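Local coordinates for acyl-[acyl-carrier-protein]--UDP-N-acetylglucosamine O-acyltransferase (Acinetobacter baumannii, PDB 4E6U) that transfers an acyl chain from acyl carrier protein to UDP-N-acetylglucosamine, probably as the first step of lipid A synthesis in the lipopolysaccharide pathway, at residues Gln237-Ser240 with Glu241-Ser245. Residues are numbered along the deposited sequence; the frame is centred on the assembly and turned at random.
Sequences QIKS and EILPS
Ile238 meets Ile242 and Leu243 where helix 231-241 ends, in the helical domain that follows the left-handed parallel beta-helix of this acyltransferase. Its carbonyl accepts twice: Ile242 N donates to Ile238 O at 3.0 Å in the i to i+4 pattern, and Leu243 N reaches the same Ile238 O at 2.8 Å, nearly straight at 175°. The two donors arrive from opposite faces of the carbonyl plane, an i+4 and an i+5 bond sharing one acceptor as the chain turns out of the helix. One residue earlier, Glu241 N closes an ordinary helical bond on Gln237 O.

Apolar contacts follow the same spacing. Ile238 CG2 lies 4.2 Å from Ile242 CB, and both isoleucines are buried, packing on helix 211-225 and Ala249; Ile238 and Leu243 both meet Ile253 of helix 250-258. Pro244 has no N-H to offer Lys239 O or Ser240 O; its ring lies against them instead, with Pro244 CD 3.4 Å from Lys239 O.

On the exposed side, neighbouring side chains pair. With chi1 at -180°, the hydroxyl of Ser240 lies beside its own carbonyl carbon, on the side where Glu241 follows and folds back at chi2 (-62°). The serine hydroxyl donates to the anti lone pair of the carboxylate, with Ser240 OG 2.7 Å from Glu241 OE2.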
ATOM      1  N   GLN A 237     -32.845  -7.788  23.270  1.00 15.08           N
ATOM      2  CA  GLN A 237     -32.946  -6.599  24.115  1.00 14.95           C
ATOM      3  C   GLN A 237     -33.188  -5.325  23.329  1.00 15.66           C
ATOM      4  O   GLN A 237     -33.954  -4.454  23.755  1.00 16.67           O
ATOM      5  CB  GLN A 237     -31.705  -6.451  25.005  1.00 14.68           C
ATOM      6  CG  GLN A 237     -31.534  -7.615  25.997  1.00 14.49           C
ATOM      7  CD  GLN A 237     -32.782  -7.844  26.839  1.00 12.91           C
ATOM      8  OE1 GLN A 237     -33.373  -6.889  27.357  1.00 13.11           O
ATOM      9  NE2 GLN A 237     -33.191  -9.112  26.966  1.00 14.64           N
ATOM     10  N   ILE A 238     -32.546  -5.212  22.165  1.00 15.73           N
ATOM     11  CA  ILE A 238     -32.735  -4.031  21.330  1.00 17.07           C
ATOM     12  C   ILE A 238     -34.179  -3.979  20.810  1.00 17.21           C
ATOM     13  O   ILE A 238     -34.819  -2.927  20.840  1.00 17.66           O
ATOM     14  CB  ILE A 238     -31.689  -3.988  20.178  1.00 16.90           C
ATOM     15  CG1 ILE A 238     -30.285  -3.826  20.765  1.00 17.09           C
ATOM     16  CG2 ILE A 238     -31.966  -2.821  19.234  1.00 16.72           C
ATOM     17  CD1 ILE A 238     -29.161  -4.157  19.763  1.00 17.62           C
ATOM     18  N   LYS A 239     -34.677  -5.132  20.375  1.00 18.37           N
ATOM     19  CA  LYS A 239     -36.063  -5.244  19.896  1.00 20.71           C
ATOM     20  C   LYS A 239     -37.070  -4.851  20.966  1.00 21.87           C
ATOM     21  O   LYS A 239     -38.017  -4.112  20.695  1.00 23.25           O
ATOM     22  CB  LYS A 239     -36.363  -6.671  19.454  1.00 22.15           C
ATOM     23  CG  LYS A 239     -35.847  -7.047  18.098  1.00 23.44           C
ATOM     24  CD  LYS A 239     -36.378  -8.429  17.722  1.00 28.57           C
ATOM     25  CE  LYS A 239     -35.885  -8.878  16.364  1.00 30.42           C
ATOM     26  NZ  LYS A 239     -36.361 -10.262  16.065  1.00 32.74           N
ATOM     27  N   SER A 240     -36.856  -5.344  22.186  1.00 21.23           N
ATOM     28  CA  SER A 240     -37.765  -5.104  23.319  1.00 21.56           C
ATOM     29  C   SER A 240     -37.828  -3.638  23.713  1.00 21.32           C
ATOM     30  O   SER A 240     -38.917  -3.037  23.823  1.00 22.42           O
ATOM     31  CB  SER A 240     -37.283  -5.937  24.539  1.00 20.47           C
ATOM     32  OG  SER A 240     -38.131  -5.760  25.680  1.00 24.74           O
ATOM     33  N   GLU A 241     -36.658  -3.052  23.938  1.00 19.86           N
ATOM     34  CA  GLU A 241     -36.571  -1.808  24.672  1.00 20.04           C
ATOM     35  C   GLU A 241     -36.202  -0.572  23.864  1.00 19.23           C
ATOM     36  O   GLU A 241     -36.459   0.547  24.303  1.00 20.08           O
ATOM     37  CB  GLU A 241     -35.592  -1.945  25.849  1.00 20.50           C
ATOM     38  CG  GLU A 241     -35.969  -3.031  26.872  1.00 20.30           C
ATOM     39  CD  GLU A 241     -37.306  -2.764  27.541  1.00 19.70           C
ATOM     40  OE1 GLU A 241     -37.452  -1.746  28.246  1.00 24.13           O
ATOM     41  OE2 GLU A 241     -38.191  -3.572  27.328  1.00 20.60           O
ATOM     42  N   ILE A 242     -35.562  -0.773  22.715  1.00 19.08           N
ATOM     43  CA  ILE A 242     -34.971   0.357  21.998  1.00 18.28           C
ATOM     44  C   ILE A 242     -35.635   0.599  20.657  1.00 17.65           C
ATOM     45  O   ILE A 242     -36.027   1.735  20.355  1.00 18.69           O
ATOM     46  CB  ILE A 242     -33.441   0.173  21.837  1.00 16.96           C
ATOM     47  CG1 ILE A 242     -32.778   0.152  23.218  1.00 18.06           C
ATOM     48  CG2 ILE A 242     -32.840   1.295  20.944  1.00 17.86           C
ATOM     49  CD1 ILE A 242     -31.330  -0.362  23.208  1.00 16.92           C
ATOM     50  N   LEU A 243     -35.779  -0.469  19.876  1.00 18.24           N
ATOM     51  CA  LEU A 243     -36.351  -0.388  18.523  1.00 19.15           C
ATOM     52  C   LEU A 243     -37.709   0.332  18.439  1.00 20.69           C
ATOM     53  O   LEU A 243     -37.929   1.088  17.491  1.00 20.48           O
ATOM     54  CB  LEU A 243     -36.457  -1.783  17.905  1.00 18.93           C
ATOM     55  CG  LEU A 243     -36.921  -1.887  16.444  1.00 19.03           C
ATOM     56  CD1 LEU A 243     -35.908  -1.199  15.492  1.00 21.16           C
ATOM     57  CD2 LEU A 243     -37.107  -3.340  16.066  1.00 19.41           C
ATOM     58  N   PRO A 244     -38.617   0.115  19.422  1.00 20.81           N
ATOM     59  CA  PRO A 244     -39.926   0.761  19.265  1.00 22.11           C
ATOM     60  C   PRO A 244     -39.877   2.292  19.159  1.00 22.49           C
ATOM     61  O   PRO A 244     -40.655   2.866  18.385  1.00 24.37           O
ATOM     62  CB  PRO A 244     -40.686   0.308  20.528  1.00 21.69           C
ATOM     63  CG  PRO A 244     -40.104  -1.026  20.821  1.00 21.38           C
ATOM     64  CD  PRO A 244     -38.614  -0.792  20.590  1.00 21.33           C
ATOM     65  N   SER A 245     -38.989   2.953  19.900  1.00 22.46           N
ATOM     66  CA  SER A 245     -38.863   4.412  19.803  1.00 23.03           C
ATOM     67  C   SER A 245     -37.688   4.860  18.936  1.00 22.72           C
ATOM     68  O   SER A 245     -37.586   6.039  18.601  1.00 23.09           O
ATOM     69  CB  SER A 245     -38.765   5.054  21.192  1.00 23.64           C
ATOM     70  OG  SER A 245     -37.536   4.756  21.829  1.00 25.68           O
TER